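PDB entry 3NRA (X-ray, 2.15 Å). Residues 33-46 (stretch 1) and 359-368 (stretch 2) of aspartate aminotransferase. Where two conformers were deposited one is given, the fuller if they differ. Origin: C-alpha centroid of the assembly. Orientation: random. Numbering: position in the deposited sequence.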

# COMPACT_ATOMS: atom_id res chain seq x y z
N ARG B 33 -12.64 -0.57 -40.55
CA ARG B 33 -12.21 -0.70 -41.95
C ARG B 33 -11.29 -1.86 -42.06
O ARG B 33 -10.34 -1.97 -41.29
CB ARG B 33 -11.45 0.56 -42.40
CG ARG B 33 -12.21 1.85 -42.28
CD ARG B 33 -11.41 3.02 -42.77
NE ARG B 33 -12.20 4.26 -42.75
CZ ARG B 33 -11.81 5.44 -43.26
NH1 ARG B 33 -10.61 5.60 -43.82
NH2 ARG B 33 -12.63 6.47 -43.21
N GLY B 34 -11.53 -2.73 -43.04
CA GLY B 34 -10.59 -3.80 -43.37
C GLY B 34 -10.60 -4.94 -42.37
O GLY B 34 -11.45 -4.98 -41.47
N ALA B 35 -9.68 -5.89 -42.56
CA ALA B 35 -9.48 -7.02 -41.65
C ALA B 35 -8.30 -6.75 -40.70
O ALA B 35 -7.56 -5.76 -40.88
CB ALA B 35 -9.23 -8.34 -42.46
N PRO B 36 -8.11 -7.62 -39.67
CA PRO B 36 -6.93 -7.47 -38.79
C PRO B 36 -5.59 -7.63 -39.52
O PRO B 36 -5.54 -8.14 -40.64
CB PRO B 36 -7.12 -8.61 -37.76
CG PRO B 36 -8.61 -8.85 -37.71
CD PRO B 36 -9.06 -8.65 -39.17
N ILE B 37 -4.53 -7.16 -38.88
CA ILE B 37 -3.16 -7.34 -39.38
C ILE B 37 -2.45 -8.37 -38.46
O ILE B 37 -2.28 -8.13 -37.27
CB ILE B 37 -2.39 -6.00 -39.34
CG1 ILE B 37 -3.11 -4.91 -40.15
CG2 ILE B 37 -0.99 -6.15 -39.88
CD1 ILE B 37 -2.52 -3.51 -39.86
N GLU B 38 -2.07 -9.51 -39.05
CA GLU B 38 -1.44 -10.60 -38.29
C GLU B 38 -0.11 -10.14 -37.67
O GLU B 38 0.54 -9.27 -38.18
CB GLU B 38 -1.23 -11.85 -39.19
CG GLU B 38 -2.57 -12.50 -39.75
CD GLU B 38 -2.34 -13.75 -40.65
OE1 GLU B 38 -1.35 -14.51 -40.43
OE2 GLU B 38 -3.16 -13.99 -41.55
N GLY B 39 0.25 -10.73 -36.52
CA GLY B 39 1.54 -10.45 -35.84
C GLY B 39 1.45 -10.69 -34.34
O GLY B 39 0.36 -10.83 -33.80
N ARG B 40 2.60 -10.76 -33.67
CA ARG B 40 2.62 -11.04 -32.23
C ARG B 40 2.03 -9.85 -31.46
O ARG B 40 2.46 -8.74 -31.66
CB ARG B 40 4.05 -11.32 -31.74
CG ARG B 40 4.13 -11.75 -30.25
CD ARG B 40 5.61 -12.04 -29.81
NE ARG B 40 6.23 -13.14 -30.57
CZ ARG B 40 6.13 -14.46 -30.28
NH1 ARG B 40 5.44 -14.89 -29.20
NH2 ARG B 40 6.72 -15.35 -31.07
N PRO B 41 1.02 -10.10 -30.59
CA PRO B 41 0.47 -9.01 -29.79
C PRO B 41 1.52 -8.37 -28.89
O PRO B 41 2.37 -9.07 -28.35
CB PRO B 41 -0.57 -9.72 -28.91
CG PRO B 41 -0.88 -10.97 -29.59
CD PRO B 41 0.27 -11.35 -30.42
N VAL B 42 1.45 -7.06 -28.73
CA VAL B 42 2.31 -6.36 -27.80
C VAL B 42 1.44 -5.48 -26.96
O VAL B 42 0.62 -4.72 -27.48
CB VAL B 42 3.38 -5.51 -28.52
CG1 VAL B 42 4.23 -4.75 -27.52
CG2 VAL B 42 4.29 -6.43 -29.41
N ASP B 43 1.58 -5.62 -25.65
CA ASP B 43 0.91 -4.74 -24.70
C ASP B 43 1.89 -3.64 -24.27
O ASP B 43 2.74 -3.86 -23.41
CB ASP B 43 0.46 -5.56 -23.48
CG ASP B 43 -0.29 -4.73 -22.45
OD1 ASP B 43 -0.33 -3.47 -22.55
OD2 ASP B 43 -0.81 -5.35 -21.51
N PHE B 44 1.77 -2.46 -24.88
CA PHE B 44 2.65 -1.32 -24.57
C PHE B 44 2.17 -0.53 -23.34
O PHE B 44 2.72 0.56 -23.05
CB PHE B 44 2.72 -0.32 -25.76
CG PHE B 44 3.45 -0.81 -26.95
CD1 PHE B 44 4.84 -0.92 -26.94
CD2 PHE B 44 2.77 -1.04 -28.15
CE1 PHE B 44 5.52 -1.29 -28.07
CE2 PHE B 44 3.47 -1.45 -29.28
CZ PHE B 44 4.85 -1.56 -29.23
N SER B 45 1.14 -1.03 -22.63
CA SER B 45 0.62 -0.29 -21.46
C SER B 45 1.60 -0.31 -20.29
O SER B 45 1.62 0.62 -19.50
CB SER B 45 -0.77 -0.81 -21.03
OG SER B 45 -0.69 -2.07 -20.41
N HIS B 46 2.44 -1.34 -20.20
CA HIS B 46 3.52 -1.37 -19.19
C HIS B 46 4.72 -2.21 -19.68
O HIS B 46 4.66 -2.87 -20.73
CB HIS B 46 2.99 -1.92 -17.86
CG HIS B 46 2.46 -3.31 -17.95
ND1 HIS B 46 3.27 -4.42 -17.87
CD2 HIS B 46 1.20 -3.78 -18.14
CE1 HIS B 46 2.53 -5.51 -18.01
NE2 HIS B 46 1.28 -5.15 -18.18
N ARG B 359 -6.18 -2.37 -30.78
CA ARG B 359 -6.25 -3.64 -30.09
C ARG B 359 -7.00 -4.70 -30.93
O ARG B 359 -6.50 -5.81 -31.11
CB ARG B 359 -6.95 -3.44 -28.73
CG ARG B 359 -7.02 -4.66 -27.90
CD ARG B 359 -7.20 -4.32 -26.45
NE ARG B 359 -7.19 -5.54 -25.62
CZ ARG B 359 -8.28 -6.15 -25.11
NH1 ARG B 359 -9.52 -5.68 -25.29
NH2 ARG B 359 -8.11 -7.25 -24.37
N LEU B 360 -8.14 -4.32 -31.49
CA LEU B 360 -8.95 -5.23 -32.34
C LEU B 360 -8.22 -5.70 -33.61
O LEU B 360 -8.20 -6.89 -33.91
CB LEU B 360 -10.25 -4.55 -32.75
CG LEU B 360 -11.38 -5.51 -33.08
CD1 LEU B 360 -12.04 -5.94 -31.77
CD2 LEU B 360 -12.41 -4.86 -34.04
N GLN B 361 -7.59 -4.77 -34.32
CA GLN B 361 -7.05 -5.05 -35.68
C GLN B 361 -5.51 -5.20 -35.76
O GLN B 361 -5.00 -5.61 -36.79
CB GLN B 361 -7.49 -3.94 -36.64
CG GLN B 361 -9.00 -3.85 -36.83
CD GLN B 361 -9.37 -3.09 -38.07
OE1 GLN B 361 -9.05 -1.89 -38.21
NE2 GLN B 361 -10.00 -3.78 -39.02
N ALA B 362 -4.79 -4.81 -34.69
CA ALA B 362 -3.31 -4.95 -34.61
C ALA B 362 -2.80 -5.71 -33.38
O ALA B 362 -1.59 -5.88 -33.22
CB ALA B 362 -2.66 -3.57 -34.66
N GLY B 363 -3.69 -6.14 -32.49
CA GLY B 363 -3.28 -6.72 -31.21
C GLY B 363 -2.28 -5.83 -30.45
O GLY B 363 -1.33 -6.32 -29.88
N VAL B 364 -2.50 -4.52 -30.49
CA VAL B 364 -1.65 -3.57 -29.78
C VAL B 364 -2.47 -2.87 -28.70
O VAL B 364 -3.54 -2.34 -28.98
CB VAL B 364 -1.08 -2.57 -30.77
CG1 VAL B 364 -0.47 -1.41 -30.07
CG2 VAL B 364 -0.04 -3.26 -31.66
N VAL B 365 -1.99 -2.92 -27.46
CA VAL B 365 -2.54 -2.08 -26.38
C VAL B 365 -1.66 -0.86 -26.24
O VAL B 365 -0.46 -1.00 -25.99
CB VAL B 365 -2.56 -2.81 -25.00
CG1 VAL B 365 -3.22 -1.93 -23.95
CG2 VAL B 365 -3.28 -4.20 -25.10
N VAL B 366 -2.25 0.34 -26.36
CA VAL B 366 -1.54 1.60 -26.04
C VAL B 366 -2.40 2.39 -25.09
O VAL B 366 -3.59 2.11 -24.95
CB VAL B 366 -1.26 2.44 -27.31
CG1 VAL B 366 -0.46 1.63 -28.32
CG2 VAL B 366 -2.57 2.98 -27.94
N THR B 367 -1.81 3.37 -24.41
CA THR B 367 -2.53 4.09 -23.37
C THR B 367 -3.10 5.37 -23.93
O THR B 367 -2.38 6.14 -24.57
CB THR B 367 -1.63 4.41 -22.18
OG1 THR B 367 -0.99 3.22 -21.75
CG2 THR B 367 -2.46 5.02 -21.01
N PRO B 368 -4.39 5.63 -23.71
CA PRO B 368 -4.94 6.83 -24.32
C PRO B 368 -4.34 8.08 -23.74
O PRO B 368 -4.03 8.12 -22.57
CB PRO B 368 -6.43 6.77 -24.00
CG PRO B 368 -6.64 5.58 -23.17
CD PRO B 368 -5.43 4.74 -23.19
O HOH W 1 1.78 2.98 -22.18

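Residues 33-46 run alongside residues 359-368, more than 300 positions away in the same chain, and the two are joined chiefly through backbone atoms. Stretch 2 enters as the end of a helix. There Gln361, with the largest covered area of the contact, extends its side chain so that NE2 donates to Arg33 O (2.9 Å), tying down the loop, while its own carbonyl, Gln361 O, accepts a short, nearly straight hydrogen bond from Ile37 N (2.6 Å). Gly363 leaves the helix with positive phi, which favours glycine; an ideal CB here would point toward stretch 1, 3.7 Å from Pro41 CA. Gly363 O receives Val42 N (3.1 Å) and a CA-H...O contact from Pro41 CA (3.2 Å). A short parallel bridge follows, pairing Val42 with Val364 and Asp43 with Val365. Val365 N donates to Val42 O (3.2 Å), and Phe44 N returns the bond to Val365 O (2.9 Å). On the Val42 and Val364 face, Val364 CG1 meets the edge of the Phe44 ring at CD2 (3.8 Å). On the other face, Val365 CB lies 3.4 Å from Asp43 OD1, an oxygen that also accepts from Ser45 N (2.8 Å) and Ser45 OG (2.6 Å). Beyond Val366, one water links Phe44 O (2.7 Å) to Thr367 OG1 (2.8 Å).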